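Local coordinates for protein A49R (Vaccinia virus, PDB 4D5T) that inhibits host NF-kappa-B activation by binding BTRC, which reduces ubiquitination of the NF-kappa-B inhibitor alpha and keeps p65 in the cytoplasm, at residues K34-F39 and P49-L54; D81-K86 and I103-I108. One frame throughout, in Å; residues are numbered along the deposited sequence. Where two conformers were deposited one is given.

Contact 1: residues K34-F39 and P49-L54; sequences KDIVNF and PFISFL
The carbonyl oxygen of Asp35 has two neighbours of different kinds: Phe39 N donates the regular helical hydrogen bond to it at 2.9 Å, while the methyl Ile51 CD1 of the other helix rests 3.6 Å from Asp35 O. No hydrogen bond spans the segments; apolar side chains do most of the joining. Ile51 touches three residues of the first helix, Asp35, Ile36 and Phe39. Its CG1 branch lies 3.8 Å from Asp35 CB, and its other branch, CG2, which stands anti to the backbone N, comes within 4.0 Å of Phe39 CD1. A beta-branched isoleucine suits this place because its two arms serve two residues one turn apart. Leu54 completes the same row of its helix, laying CB over one face of the Phe39 ring in a CH-pi contact, 4.0 Å from the ring centroid and 16° off the normal. This methylene sits toward the rim, 3.8 Å from Phe39 CZ, where a flat aromatic face probably receives a C-H. Beside this row, Ile36 CD1 touches Phe50 CE2 at 4.1 Å. Asp35 contributes carbon to the interface, whereas its OD2 is hydrogen-bonded to Asn48, just before the second helix. Segments of helices 29-40 and 49-61 run in roughly the same direction (axes crossing at -27°, 10.1 Å apart), with most touching side chains buried inside an all-helical Bcl-2 fold.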
ATOM      1  N   LYS A  34       2.419 -10.262  -6.316  1.00 23.28           N
ATOM      2  CA  LYS A  34       1.031 -10.860  -6.183  1.00 23.49           C
ATOM      3  C   LYS A  34       0.383 -10.443  -4.882  1.00 23.42           C
ATOM      4  O   LYS A  34      -0.770 -10.143  -4.844  1.00 23.52           O
ATOM      5  CB  LYS A  34       0.922 -12.412  -6.401  1.00 27.79           C
ATOM      6  N   ASP A  35       1.152 -10.433  -3.773  1.00 24.97           N
ATOM      7  CA  ASP A  35       0.629 -10.007  -2.457  1.00 24.29           C
ATOM      8  C   ASP A  35       0.212  -8.547  -2.458  1.00 22.83           C
ATOM      9  O   ASP A  35      -0.813  -8.179  -1.892  1.00 22.91           O
ATOM     10  CB  ASP A  35       1.679 -10.258  -1.357  1.00 24.40           C
ATOM     11  CG  ASP A  35       1.861 -11.748  -0.994  1.00 27.79           C
ATOM     12  OD1 ASP A  35       0.952 -12.577  -1.319  1.00 29.38           O
ATOM     13  OD2 ASP A  35       2.875 -12.051  -0.318  1.00 26.36           O
ATOM     14  N   ILE A  36       0.979  -7.689  -3.139  1.00 21.68           N
ATOM     15  CA  ILE A  36       0.594  -6.279  -3.292  1.00 22.55           C
ATOM     16  C   ILE A  36      -0.725  -6.149  -4.044  1.00 22.77           C
ATOM     17  O   ILE A  36      -1.622  -5.419  -3.597  1.00 24.41           O
ATOM     18  CB  ILE A  36       1.760  -5.465  -3.933  1.00 22.44           C
ATOM     19  CG1 ILE A  36       2.910  -5.377  -2.932  1.00 22.18           C
ATOM     20  CG2 ILE A  36       1.275  -4.073  -4.305  1.00 22.62           C
ATOM     21  CD1 ILE A  36       4.196  -4.823  -3.500  1.00 23.27           C
ATOM     22  N   VAL A  37      -0.862  -6.869  -5.163  1.00 22.94           N
ATOM     23  CA  VAL A  37      -2.112  -6.870  -5.947  1.00 23.74           C
ATOM     24  C   VAL A  37      -3.289  -7.305  -5.042  1.00 24.72           C
ATOM     25  O   VAL A  37      -4.350  -6.661  -4.990  1.00 25.66           O
ATOM     26  CB  VAL A  37      -2.038  -7.760  -7.200  1.00 24.98           C
ATOM     27  CG1 VAL A  37      -3.430  -7.862  -7.883  1.00 26.86           C
ATOM     28  CG2 VAL A  37      -1.042  -7.177  -8.186  1.00 24.82           C
ATOM     29  N   ASN A  38      -3.086  -8.397  -4.352  1.00 25.91           N
ATOM     30  CA  ASN A  38      -4.141  -8.904  -3.465  1.00 27.80           C
ATOM     31  C   ASN A  38      -4.530  -7.890  -2.368  1.00 25.97           C
ATOM     32  O   ASN A  38      -5.693  -7.765  -2.044  1.00 26.57           O
ATOM     33  CB  ASN A  38      -3.760 -10.269  -2.918  1.00 28.20           C
ATOM     34  CG  ASN A  38      -3.900 -11.392  -3.974  1.00 31.39           C
ATOM     35  OD1 ASN A  38      -4.714 -11.309  -4.855  1.00 31.07           O
ATOM     36  ND2 ASN A  38      -3.215 -12.489  -3.771  1.00 33.20           N
ATOM     37  N   PHE A  39      -3.562  -7.203  -1.776  1.00 23.65           N
ATOM     38  CA  PHE A  39      -3.874  -6.144  -0.811  1.00 24.12           C
ATOM     39  C   PHE A  39      -4.776  -5.047  -1.471  1.00 24.41           C
ATOM     40  O   PHE A  39      -5.777  -4.599  -0.879  1.00 25.87           O
ATOM     41  CB  PHE A  39      -2.574  -5.497  -0.282  1.00 22.89           C
ATOM     42  CG  PHE A  39      -2.816  -4.301   0.599  1.00 24.61           C
ATOM     43  CD1 PHE A  39      -3.262  -4.470   1.915  1.00 24.81           C
ATOM     44  CD2 PHE A  39      -2.688  -3.011   0.089  1.00 22.60           C
ATOM     45  CE1 PHE A  39      -3.486  -3.344   2.731  1.00 25.18           C
ATOM     46  CE2 PHE A  39      -2.966  -1.910   0.866  1.00 24.81           C
ATOM     47  CZ  PHE A  39      -3.375  -2.054   2.189  1.00 23.84           C
ATOM     48  N   PRO A  49       5.018  -9.575   5.892  1.00 23.72           N
ATOM     49  CA  PRO A  49       5.149  -8.425   6.736  1.00 24.94           C
ATOM     50  C   PRO A  49       4.997  -7.082   6.042  1.00 24.20           C
ATOM     51  O   PRO A  49       4.528  -6.130   6.676  1.00 24.61           O
ATOM     52  CB  PRO A  49       6.575  -8.542   7.315  1.00 26.83           C
ATOM     53  CG  PRO A  49       7.052  -9.854   6.953  1.00 28.97           C
ATOM     54  CD  PRO A  49       6.188 -10.461   5.879  1.00 27.72           C
ATOM     55  N   PHE A  50       5.374  -6.987   4.759  1.00 22.95           N
ATOM     56  CA  PHE A  50       5.126  -5.781   4.058  1.00 22.46           C
ATOM     57  C   PHE A  50       3.620  -5.479   3.899  1.00 20.44           C
ATOM     58  O   PHE A  50       3.200  -4.299   3.959  1.00 20.83           O
ATOM     59  CB  PHE A  50       5.838  -5.738   2.678  1.00 21.18           C
ATOM     60  CG  PHE A  50       5.711  -4.399   1.990  1.00 20.25           C
ATOM     61  CD1 PHE A  50       6.291  -3.285   2.515  1.00 20.93           C
ATOM     62  CD2 PHE A  50       5.094  -4.277   0.769  1.00 19.52           C
ATOM     63  CE1 PHE A  50       6.228  -2.020   1.859  1.00 20.82           C
ATOM     64  CE2 PHE A  50       4.976  -3.065   0.139  1.00 20.05           C
ATOM     65  CZ  PHE A  50       5.586  -1.935   0.640  1.00 20.90           C
ATOM     66  N   ILE A  51       2.833  -6.510   3.669  1.00 20.75           N
ATOM     67  CA  ILE A  51       1.352  -6.349   3.582  1.00 22.10           C
ATOM     68  C   ILE A  51       0.753  -6.011   4.979  1.00 22.28           C
ATOM     69  O   ILE A  51      -0.065  -5.112   5.094  1.00 21.44           O
ATOM     70  CB  ILE A  51       0.709  -7.606   2.980  1.00 22.53           C
ATOM     71  CG1 ILE A  51       1.246  -7.936   1.587  1.00 22.18           C
ATOM     72  CG2 ILE A  51      -0.797  -7.482   2.915  1.00 24.70           C
ATOM     73  CD1 ILE A  51       1.354  -6.821   0.589  1.00 22.59           C
ATOM     74  N   SER A  52       1.255  -6.635   6.052  1.00 22.57           N
ATOM     75  CA  SER A  52       0.899  -6.162   7.394  1.00 22.75           C
ATOM     76  C   SER A  52       1.243  -4.690   7.660  1.00 22.07           C
ATOM     77  O   SER A  52       0.404  -3.935   8.206  1.00 22.84           O
ATOM     78  CB  SER A  52       1.489  -7.105   8.460  1.00 23.57           C
ATOM     79  OG  SER A  52       1.026  -6.648   9.718  1.00 25.59           O
ATOM     80  N   PHE A  53       2.411  -4.257   7.215  1.00 21.71           N
ATOM     81  CA  PHE A  53       2.808  -2.818   7.249  1.00 22.00           C
ATOM     82  C   PHE A  53       1.790  -1.979   6.513  1.00 21.55           C
ATOM     83  O   PHE A  53       1.260  -0.990   7.072  1.00 21.70           O
ATOM     84  CB  PHE A  53       4.232  -2.623   6.716  1.00 22.19           C
ATOM     85  CG  PHE A  53       4.645  -1.177   6.548  1.00 23.92           C
ATOM     86  CD1 PHE A  53       5.155  -0.470   7.623  1.00 23.28           C
ATOM     87  CD2 PHE A  53       4.586  -0.589   5.326  1.00 23.68           C
ATOM     88  CE1 PHE A  53       5.502   0.857   7.495  1.00 25.25           C
ATOM     89  CE2 PHE A  53       5.059   0.747   5.165  1.00 23.56           C
ATOM     90  CZ  PHE A  53       5.475   1.445   6.265  1.00 23.47           C
ATOM     91  N   LEU A  54       1.485  -2.359   5.274  1.00 22.47           N
ATOM     92  CA  LEU A  54       0.519  -1.563   4.491  1.00 20.59           C
ATOM     93  C   LEU A  54      -0.831  -1.484   5.193  1.00 23.23           C
ATOM     94  O   LEU A  54      -1.509  -0.430   5.190  1.00 22.67           O
ATOM     95  CB  LEU A  54       0.363  -2.179   3.102  1.00 21.55           C
ATOM     96  CG  LEU A  54       1.567  -2.064   2.185  1.00 20.79           C
ATOM     97  CD1 LEU A  54       1.376  -2.861   0.914  1.00 21.62           C
ATOM     98  CD2 LEU A  54       1.795  -0.601   1.788  1.00 21.00           C
TER

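Contact 2: residues D81-K86 and I103-I108; sequences DCIVNK and ITLKYI
Cys82 meets a ridge formed by Thr104 and Ile108, one turn apart, with Leu105 to one side reaching Ile83. In the conformer described, the sulphur of Cys82, held anti to its backbone N (chi1 179°), rests over the notch where two neighbouring methyls of successive turns meet, 3.7 Å from both Thr104 CG2 and Ile108 CD1. A short side chain ending in a large polarisable sulphur suits a site where it meets two methyls at once. Ile108 answers in kind: its CD1 enters the hollow between Cys82 and Ile83, lying 4.2 Å from Ile83 CG1, and Leu105 CD2 meets that same Ile83 CG1 at 4.2 Å. Thr104 CG2 fills the next dip, between Cys82 and Lys86. Lys86 borders this dip with its carbon chain, which bends at chi2 (-55°) and crosses Thr104 at about a right angle, with Lys86 CE 3.6 Å from Thr104 OG1. This is packing without a hydrogen bond; the polar ends turn to a common residue, Lys86 NZ forming a salt bridge with Asp100 OD2 and Thr104 OG1 a hydrogen bond with Asp100 O. A long lysine thus suits the partly exposed margin, and the isoleucines and Leu105 the side where helix 112-126 adds further apolar cover. With local axes 10.5 Å apart and crossing at -157°, helices 76-87 and 95-109 pack as an antiparallel pair within the Bcl-2 helical bundle.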
ATOM      1  N   ASP A  81      -6.081   9.591 -14.946  0.53 33.71           N
ATOM      2  CA  ASP A  81      -4.991  10.482 -14.554  0.53 34.13           C
ATOM      3  C   ASP A  81      -4.380  10.060 -13.221  0.53 32.27           C
ATOM      4  O   ASP A  81      -3.186  10.010 -13.064  0.53 30.10           O
ATOM      5  CB  ASP A  81      -5.501  11.886 -14.402  0.53 35.88           C
ATOM      6  CG  ASP A  81      -4.362  12.898 -14.166  0.53 37.75           C
ATOM      7  OD1 ASP A  81      -3.657  13.259 -15.115  0.53 39.02           O
ATOM      8  OD2 ASP A  81      -4.218  13.365 -13.028  0.53 37.90           O
ATOM      9  N   CYS A  82      -5.254   9.789 -12.208  0.53 33.76           N
ATOM     10  CA  CYS A  82      -4.763   9.299 -10.921  0.53 32.30           C
ATOM     11  C   CYS A  82      -3.938   8.011 -11.005  0.53 30.86           C
ATOM     12  O   CYS A  82      -2.802   7.936 -10.482  0.53 29.20           O
ATOM     13  CB  CYS A  82      -5.915   9.060 -10.034  0.53 34.07           C
ATOM     14  SG  CYS A  82      -5.452   8.443  -8.447  0.53 33.41           S
ATOM     15  N   ILE A  83      -4.464   7.039 -11.729  1.00 30.45           N
ATOM     16  CA  ILE A  83      -3.761   5.733 -11.915  1.00 32.39           C
ATOM     17  C   ILE A  83      -2.431   5.881 -12.545  1.00 30.50           C
ATOM     18  O   ILE A  83      -1.407   5.454 -11.989  1.00 29.44           O
ATOM     19  CB  ILE A  83      -4.571   4.737 -12.759  1.00 33.40           C
ATOM     20  CG1 ILE A  83      -5.729   4.258 -11.919  1.00 37.52           C
ATOM     21  CG2 ILE A  83      -3.675   3.564 -13.196  1.00 32.76           C
ATOM     22  CD1 ILE A  83      -6.760   3.473 -12.695  1.00 37.44           C
ATOM     23  N   VAL A  84      -2.382   6.598 -13.659  1.00 31.82           N
ATOM     24  CA  VAL A  84      -1.110   6.817 -14.329  1.00 30.02           C
ATOM     25  C   VAL A  84      -0.144   7.577 -13.471  1.00 32.95           C
ATOM     26  O   VAL A  84       1.034   7.219 -13.408  1.00 29.32           O
ATOM     27  CB  VAL A  84      -1.306   7.476 -15.714  1.00 34.17           C
ATOM     28  CG1 VAL A  84      -0.018   7.784 -16.380  1.00 32.60           C
ATOM     29  CG2 VAL A  84      -2.121   6.555 -16.628  1.00 38.57           C
ATOM     30  N   ASN A  85      -0.608   8.656 -12.829  1.00 33.93           N
ATOM     31  CA  ASN A  85       0.259   9.462 -11.917  1.00 32.49           C
ATOM     32  C   ASN A  85       0.829   8.614 -10.795  1.00 30.98           C
ATOM     33  O   ASN A  85       2.005   8.636 -10.562  1.00 30.94           O
ATOM     34  CB  ASN A  85      -0.577  10.630 -11.340  1.00 38.21           C
ATOM     35  CG  ASN A  85       0.183  11.492 -10.323  1.00 45.81           C
ATOM     36  OD1 ASN A  85       0.491  11.078  -9.225  1.00 51.81           O
ATOM     37  ND2 ASN A  85       0.432  12.718 -10.684  1.00 52.81           N
ATOM     38  N   LYS A  86      -0.007   7.848 -10.097  1.00 30.55           N
ATOM     39  CA  LYS A  86       0.484   7.110  -8.917  1.00 27.83           C
ATOM     40  C   LYS A  86       1.390   5.923  -9.333  1.00 27.54           C
ATOM     41  O   LYS A  86       2.403   5.650  -8.693  1.00 26.05           O
ATOM     42  CB  LYS A  86      -0.649   6.558  -8.108  1.00 26.61           C
ATOM     43  CG  LYS A  86      -1.574   7.576  -7.418  1.00 30.90           C
ATOM     44  CD  LYS A  86      -0.889   8.561  -6.524  1.00 29.61           C
ATOM     45  CE  LYS A  86      -1.907   9.363  -5.747  1.00 32.98           C
ATOM     46  NZ  LYS A  86      -1.228  10.349  -4.875  1.00 32.54           N
ATOM     47  N   ILE A 103      -1.938   2.440  -1.529  1.00 22.58           N
ATOM     48  CA  ILE A 103      -3.129   2.747  -0.754  1.00 24.38           C
ATOM     49  C   ILE A 103      -4.153   3.468  -1.597  1.00 25.55           C
ATOM     50  O   ILE A 103      -5.346   3.141  -1.539  1.00 25.00           O
ATOM     51  CB  ILE A 103      -2.726   3.533   0.488  1.00 26.49           C
ATOM     52  CG1 ILE A 103      -2.099   2.526   1.462  1.00 27.06           C
ATOM     53  CG2 ILE A 103      -3.910   4.266   1.075  1.00 28.76           C
ATOM     54  CD1 ILE A 103      -1.535   3.174   2.682  1.00 29.59           C
ATOM     55  N   THR A 104      -3.700   4.372  -2.460  1.00 23.92           N
ATOM     56  CA  THR A 104      -4.629   5.066  -3.390  1.00 24.35           C
ATOM     57  C   THR A 104      -5.306   4.068  -4.340  1.00 24.06           C
ATOM     58  O   THR A 104      -6.542   4.138  -4.568  1.00 25.18           O
ATOM     59  CB  THR A 104      -3.894   6.127  -4.224  1.00 25.32           C
ATOM     60  OG1 THR A 104      -3.403   7.147  -3.348  1.00 25.96           O
ATOM     61  CG2 THR A 104      -4.867   6.784  -5.220  1.00 27.15           C
ATOM     62  N   LEU A 105      -4.542   3.120  -4.861  1.00 22.03           N
ATOM     63  CA  LEU A 105      -5.093   2.109  -5.747  1.00 22.99           C
ATOM     64  C   LEU A 105      -6.144   1.274  -4.983  1.00 24.29           C
ATOM     65  O   LEU A 105      -7.175   0.868  -5.550  1.00 26.75           O
ATOM     66  CB  LEU A 105      -3.998   1.218  -6.384  1.00 22.41           C
ATOM     67  CG  LEU A 105      -3.113   2.027  -7.367  1.00 23.68           C
ATOM     68  CD1 LEU A 105      -1.950   1.189  -7.836  1.00 24.37           C
ATOM     69  CD2 LEU A 105      -3.800   2.575  -8.559  1.00 24.23           C
ATOM     70  N   LYS A 106      -5.887   0.942  -3.724  1.00 24.79           N
ATOM     71  CA  LYS A 106      -6.854   0.228  -2.892  1.00 26.04           C
ATOM     72  C   LYS A 106      -8.130   1.051  -2.732  1.00 25.92           C
ATOM     73  O   LYS A 106      -9.234   0.517  -2.920  1.00 27.78           O
ATOM     74  CB  LYS A 106      -6.247  -0.147  -1.519  1.00 25.30           C
ATOM     75  CG  LYS A 106      -7.252  -0.850  -0.630  1.00 28.31           C
ATOM     76  CD  LYS A 106      -6.634  -1.466   0.601  1.00 30.01           C
ATOM     77  CE  LYS A 106      -7.796  -2.039   1.436  1.00 36.18           C
ATOM     78  NZ  LYS A 106      -7.378  -2.951   2.482  1.00 40.12           N
ATOM     79  N   TYR A 107      -8.014   2.360  -2.519  1.00 26.94           N
ATOM     80  CA  TYR A 107      -9.246   3.173  -2.455  1.00 28.94           C
ATOM     81  C   TYR A 107     -10.037   3.099  -3.752  1.00 30.78           C
ATOM     82  O   TYR A 107     -11.291   3.072  -3.774  1.00 35.16           O
ATOM     83  CB  TYR A 107      -8.963   4.636  -2.148  1.00 29.19           C
ATOM     84  CG  TYR A 107      -8.304   4.965  -0.859  1.00 30.27           C
ATOM     85  CD1 TYR A 107      -8.684   4.361   0.358  1.00 30.60           C
ATOM     86  CD2 TYR A 107      -7.360   5.986  -0.808  1.00 32.83           C
ATOM     87  CE1 TYR A 107      -8.061   4.690   1.560  1.00 31.25           C
ATOM     88  CE2 TYR A 107      -6.734   6.306   0.392  1.00 34.17           C
ATOM     89  CZ  TYR A 107      -7.120   5.679   1.566  1.00 31.72           C
ATOM     90  OH  TYR A 107      -6.539   6.093   2.726  1.00 37.01           O
ATOM     91  N   ILE A 108      -9.323   3.164  -4.877  1.00 32.54           N
ATOM     92  CA  ILE A 108      -9.951   3.190  -6.192  1.00 31.23           C
ATOM     93  C   ILE A 108     -10.622   1.849  -6.470  1.00 30.29           C
ATOM     94  O   ILE A 108     -11.780   1.814  -6.941  1.00 30.38           O
ATOM     95  CB  ILE A 108      -8.961   3.520  -7.312  1.00 30.57           C
ATOM     96  CG1 ILE A 108      -8.455   4.955  -7.167  1.00 32.60           C
ATOM     97  CG2 ILE A 108      -9.619   3.320  -8.688  1.00 31.41           C
ATOM     98  CD1 ILE A 108      -7.394   5.262  -8.178  1.00 31.83           C
TER

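Contacts 1 and 2 follow in series along the chain: the pair 29-40/49-61 precedes the pair 76-87/95-109 in sequence. They share no helix, yet their centres are only about 16 Å apart and they touch where Phe39 O lies 3.6 Å from Lys106 CD. Helix 95-109 joins them. It packs on helix 76-87 in contact 2, while its Ile102 touches Ile36, Phe39 and Leu54 of contact 1, and Lys106 makes a cation-pi interaction with Phe39. A near-parallel pair and an antiparallel pair are thus bound into one compact domain, consistent with the Bcl-2 plan of helices gathered around a central one.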